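Local coordinates for possible sortase-like protein (Corynebacterium diphtheriae, PDB 5UUS) that is a probable class E sortase, expected to act as a cysteine transpeptidase that cleaves sorting signals of surface proteins and joins these proteins to the cell envelope, at residues 113-124 / 208-217. Sequence-based numbering, arbitrary orientation.
Sequences ETRTSWSVYRVM and HAMLTEHFPK
K217 reaches back across the turn of 114-117, which joins two strands, its straight chain running along the backbone of R115 and T114. There NZ forms a salt bridge with E113 OE2, modelled too short to be taken literally, and donates to T114 O at 2.9 Å. A long aliphatic chain ending in a charge suits this place, because its methylenes lie by the W118 indole (CE to NE1 3.7 Å) while the amine reaches the two oxygens. F215 takes a chi1 of 57°, its CG tucked between backbone N and C, which lays one ring face against W118 CB, 4.1 Å from the ring centroid.

Strands 117-123 and 208-216 pair antiparallel, interrupted by a classic beta bulge in which V120 O accepts from both T212 N (2.9 Å) and E213 N (3.3 Å). Beside the bulge a water accepts from R122 NE, donates to E213 OE2 and bonds T212 OG1; the R122 guanidinium also makes a salt bridge with E228. On the opposite face, S119 OG and H214 ND1 are hydrogen-bonded at 2.8 Å, either possibly the donor, with the hydroxyl roughly level with the imidazole at its rim. Further along, L211 CD1 sits over one face of the Y121 ring, 14° off its normal, while Y121 OH bonds to G80 N.

In the sortase beta-barrel, strand 109-114 pairs with 117-123 on its other side. Strand 188-193 pairs with 204-216; its I189 packs on M124 and M210, its M190 on Y121. Helix 143-151 meets the two methionines through I149.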
loop_
_atom_site.group_PDB
_atom_site.type_symbol
_atom_site.label_atom_id
_atom_site.label_comp_id
_atom_site.label_asym_id
_atom_site.label_seq_id
_atom_site.Cartn_x
_atom_site.Cartn_y
_atom_site.Cartn_z
ATOM N N GLU A 113 -4.267 7.787 4.308
ATOM C CA GLU A 113 -5.399 8.528 4.797
ATOM C C GLU A 113 -6.465 8.629 3.715
ATOM O O GLU A 113 -6.154 8.973 2.560
ATOM C CB GLU A 113 -4.920 9.916 5.209
ATOM C CG GLU A 113 -5.941 10.823 5.737
ATOM C CD GLU A 113 -5.420 12.259 5.808
ATOM O OE1 GLU A 113 -4.274 12.545 5.336
ATOM O OE2 GLU A 113 -6.171 13.096 6.329
ATOM N N THR A 114 -7.718 8.340 4.066
ATOM C CA THR A 114 -8.808 8.732 3.184
ATOM C C THR A 114 -9.633 9.840 3.851
ATOM O O THR A 114 -9.327 10.276 4.961
ATOM C CB THR A 114 -9.715 7.542 2.822
ATOM O OG1 THR A 114 -10.538 7.216 3.940
ATOM C CG2 THR A 114 -8.879 6.333 2.402
ATOM N N ARG A 115 -10.694 10.283 3.196
ATOM C CA ARG A 115 -11.565 11.277 3.839
ATOM C C ARG A 115 -12.268 10.776 5.132
ATOM O O ARG A 115 -12.695 11.576 5.955
ATOM C CB ARG A 115 -12.583 11.778 2.830
ATOM C CG ARG A 115 -11.926 12.584 1.685
ATOM C CD ARG A 115 -12.985 12.959 0.668
ATOM N NE ARG A 115 -12.517 13.701 -0.499
ATOM C CZ ARG A 115 -12.123 14.980 -0.507
ATOM N NH1 ARG A 115 -12.074 15.698 0.616
ATOM N NH2 ARG A 115 -11.746 15.541 -1.656
ATOM N N THR A 116 -12.340 9.462 5.331
ATOM C CA THR A 116 -13.007 8.921 6.499
ATOM C C THR A 116 -12.123 8.065 7.401
ATOM O O THR A 116 -12.591 7.617 8.445
ATOM C CB THR A 116 -14.219 8.047 6.088
ATOM O OG1 THR A 116 -13.759 6.996 5.239
ATOM C CG2 THR A 116 -15.262 8.850 5.332
ATOM N N SER A 117 -10.857 7.821 7.043
ATOM C CA SER A 117 -10.128 6.790 7.771
ATOM C C SER A 117 -8.606 6.947 7.734
ATOM O O SER A 117 -8.063 7.676 6.906
ATOM C CB SER A 117 -10.484 5.411 7.213
ATOM O OG SER A 117 -9.899 5.243 5.922
ATOM N N TRP A 118 -7.941 6.239 8.647
ATOM C CA TRP A 118 -6.483 6.091 8.641
ATOM C C TRP A 118 -6.187 4.599 8.549
ATOM O O TRP A 118 -6.847 3.809 9.229
ATOM C CB TRP A 118 -5.842 6.679 9.913
ATOM C CG TRP A 118 -5.837 8.166 9.994
ATOM C CD1 TRP A 118 -6.739 8.972 10.679
ATOM C CD2 TRP A 118 -4.882 9.057 9.393
ATOM N NE1 TRP A 118 -6.393 10.293 10.521
ATOM C CE2 TRP A 118 -5.264 10.379 9.736
ATOM C CE3 TRP A 118 -3.743 8.866 8.592
ATOM C CZ2 TRP A 118 -4.543 11.503 9.316
ATOM C CZ3 TRP A 118 -3.016 9.983 8.177
ATOM C CH2 TRP A 118 -3.420 11.286 8.543
ATOM N N SER A 119 -5.218 4.223 7.699
ATOM C CA SER A 119 -4.738 2.849 7.588
ATOM C C SER A 119 -3.222 2.857 7.770
ATOM O O SER A 119 -2.543 3.774 7.305
ATOM C CB SER A 119 -5.086 2.231 6.223
ATOM O OG SER A 119 -6.463 2.297 5.956
ATOM N N VAL A 120 -2.704 1.846 8.456
ATOM C CA VAL A 120 -1.269 1.660 8.531
ATOM C C VAL A 120 -0.962 0.319 7.925
ATOM O O VAL A 120 -1.483 -0.702 8.388
ATOM C CB VAL A 120 -0.749 1.699 9.974
ATOM C CG1 VAL A 120 0.760 1.389 10.012
ATOM C CG2 VAL A 120 -1.066 3.058 10.598
ATOM N N TYR A 121 -0.133 0.333 6.888
ATOM C CA TYR A 121 0.447 -0.884 6.332
ATOM C C TYR A 121 1.926 -0.989 6.704
ATOM O O TYR A 121 2.594 0.020 6.900
ATOM C CB TYR A 121 0.309 -0.911 4.821
ATOM C CG TYR A 121 -1.101 -0.949 4.295
ATOM C CD1 TYR A 121 -1.819 0.230 4.091
ATOM C CD2 TYR A 121 -1.704 -2.161 3.950
ATOM C CE1 TYR A 121 -3.124 0.198 3.577
ATOM C CE2 TYR A 121 -3.002 -2.198 3.431
ATOM C CZ TYR A 121 -3.703 -1.012 3.252
ATOM O OH TYR A 121 -4.978 -1.028 2.727
ATOM N N ARG A 122 2.439 -2.208 6.796
ATOM C CA ARG A 122 3.852 -2.388 7.101
ATOM C C ARG A 122 4.504 -3.320 6.088
ATOM O O ARG A 122 3.950 -4.363 5.737
ATOM C CB ARG A 122 4.003 -2.883 8.528
ATOM C CG ARG A 122 3.524 -1.820 9.509
ATOM C CD ARG A 122 4.293 -1.849 10.791
ATOM N NE ARG A 122 3.856 -0.792 11.697
ATOM C CZ ARG A 122 4.612 0.235 12.062
ATOM N NH1 ARG A 122 5.868 0.345 11.621
ATOM N NH2 ARG A 122 4.127 1.141 12.888
ATOM N N VAL A 123 5.653 -2.892 5.573
ATOM C CA VAL A 123 6.366 -3.648 4.557
ATOM C C VAL A 123 6.621 -5.078 5.036
ATOM O O VAL A 123 7.091 -5.315 6.169
ATOM C CB VAL A 123 7.692 -2.946 4.181
ATOM C CG1 VAL A 123 8.490 -3.800 3.205
ATOM C CG2 VAL A 123 7.403 -1.558 3.579
ATOM N N MET A 124 6.272 -6.039 4.192
ATOM C CA MET A 124 6.417 -7.447 4.557
ATOM C C MET A 124 7.872 -7.917 4.473
ATOM O O MET A 124 8.687 -7.260 3.845
ATOM C CB MET A 124 5.521 -8.295 3.651
ATOM C CG MET A 124 3.988 -8.139 4.059
ATOM S SD MET A 124 2.956 -8.947 2.833
ATOM C CE MET A 124 3.415 -10.672 3.037
ATOM N N HIS A 208 5.193 -5.080 -1.359
ATOM C CA HIS A 208 3.962 -5.475 -0.659
ATOM C C HIS A 208 4.085 -5.135 0.819
ATOM O O HIS A 208 5.118 -5.396 1.461
ATOM C CB HIS A 208 3.673 -6.985 -0.805
ATOM C CG HIS A 208 3.292 -7.416 -2.184
ATOM N ND1 HIS A 208 2.234 -6.853 -2.883
ATOM C CD2 HIS A 208 3.807 -8.372 -2.999
ATOM C CE1 HIS A 208 2.120 -7.442 -4.060
ATOM N NE2 HIS A 208 3.070 -8.366 -4.156
ATOM N N ALA A 209 3.031 -4.548 1.355
ATOM C CA ALA A 209 2.938 -4.256 2.773
ATOM C C ALA A 209 1.577 -4.800 3.268
ATOM O O ALA A 209 0.596 -4.827 2.520
ATOM C CB ALA A 209 3.055 -2.733 3.013
ATOM N N MET A 210 1.528 -5.217 4.521
ATOM C CA MET A 210 0.340 -5.821 5.091
ATOM C C MET A 210 -0.282 -4.893 6.140
ATOM O O MET A 210 0.425 -4.258 6.943
ATOM C CB MET A 210 0.674 -7.191 5.704
ATOM C CG MET A 210 -0.518 -7.860 6.395
ATOM S SD MET A 210 -0.207 -9.555 6.931
ATOM C CE MET A 210 -0.037 -10.376 5.320
ATOM N N LEU A 211 -1.614 -4.857 6.143
ATOM C CA LEU A 211 -2.405 -3.953 6.989
ATOM C C LEU A 211 -2.379 -4.367 8.454
ATOM O O LEU A 211 -2.686 -5.524 8.782
ATOM C CB LEU A 211 -3.856 -3.911 6.488
ATOM C CG LEU A 211 -4.878 -3.022 7.213
ATOM C CD1 LEU A 211 -4.614 -1.558 6.878
ATOM C CD2 LEU A 211 -6.283 -3.409 6.741
ATOM N N THR A 212 -2.042 -3.413 9.327
ATOM C CA THR A 212 -1.926 -3.672 10.768
ATOM C C THR A 212 -2.856 -2.764 11.580
ATOM O O THR A 212 -3.199 -3.085 12.712
ATOM C CB THR A 212 -0.469 -3.465 11.285
ATOM O OG1 THR A 212 -0.079 -2.101 11.083
ATOM C CG2 THR A 212 0.529 -4.379 10.534
ATOM N N GLU A 213 -3.225 -1.622 11.010
ATOM C CA GLU A 213 -4.215 -0.723 11.629
ATOM C C GLU A 213 -5.183 -0.165 10.605
ATOM O O GLU A 213 -4.781 0.172 9.488
ATOM C CB GLU A 213 -3.552 0.462 12.313
ATOM C CG GLU A 213 -2.705 0.196 13.509
ATOM C CD GLU A 213 -2.135 1.508 14.060
ATOM O OE1 GLU A 213 -2.921 2.342 14.586
ATOM O OE2 GLU A 213 -0.906 1.716 13.932
ATOM N N HIS A 214 -6.456 -0.025 10.991
ATOM C CA HIS A 214 -7.449 0.658 10.141
ATOM C C HIS A 214 -8.596 1.173 11.008
ATOM O O HIS A 214 -9.255 0.387 11.678
ATOM C CB HIS A 214 -8.007 -0.259 9.035
ATOM C CG HIS A 214 -9.036 0.407 8.160
ATOM N ND1 HIS A 214 -8.728 1.440 7.300
ATOM C CD2 HIS A 214 -10.373 0.199 8.036
ATOM C CE1 HIS A 214 -9.825 1.833 6.674
ATOM N NE2 HIS A 214 -10.835 1.101 7.100
ATOM N N PHE A 215 -8.803 2.488 11.031
ATOM C CA PHE A 215 -9.823 3.062 11.924
ATOM C C PHE A 215 -10.371 4.368 11.337
ATOM O O PHE A 215 -9.716 4.999 10.485
ATOM C CB PHE A 215 -9.254 3.276 13.344
ATOM C CG PHE A 215 -8.041 4.153 13.394
ATOM C CD1 PHE A 215 -8.166 5.531 13.509
ATOM C CD2 PHE A 215 -6.770 3.594 13.335
ATOM C CE1 PHE A 215 -7.038 6.343 13.555
ATOM C CE2 PHE A 215 -5.634 4.396 13.372
ATOM C CZ PHE A 215 -5.769 5.774 13.484
ATOM N N PRO A 216 -11.590 4.764 11.767
ATOM C CA PRO A 216 -12.262 5.950 11.221
ATOM C C PRO A 216 -11.741 7.258 11.808
ATOM O O PRO A 216 -11.285 7.284 12.937
ATOM C CB PRO A 216 -13.729 5.733 11.610
ATOM C CG PRO A 216 -13.628 4.986 12.934
ATOM C CD PRO A 216 -12.437 4.041 12.734
ATOM N N LYS A 217 -11.814 8.328 11.026
ATOM C CA LYS A 217 -11.523 9.661 11.511
ATOM C C LYS A 217 -12.666 10.129 12.418
ATOM O O LYS A 217 -13.561 9.351 12.711
ATOM C CB LYS A 217 -11.364 10.636 10.346
ATOM C CG LYS A 217 -10.169 10.397 9.449
ATOM C CD LYS A 217 -10.067 11.476 8.420
ATOM C CE LYS A 217 -8.655 11.501 7.857
ATOM N NZ LYS A 217 -8.517 12.465 6.752
HETATM O O HOH W 1 1.205 -0.590 13.143
#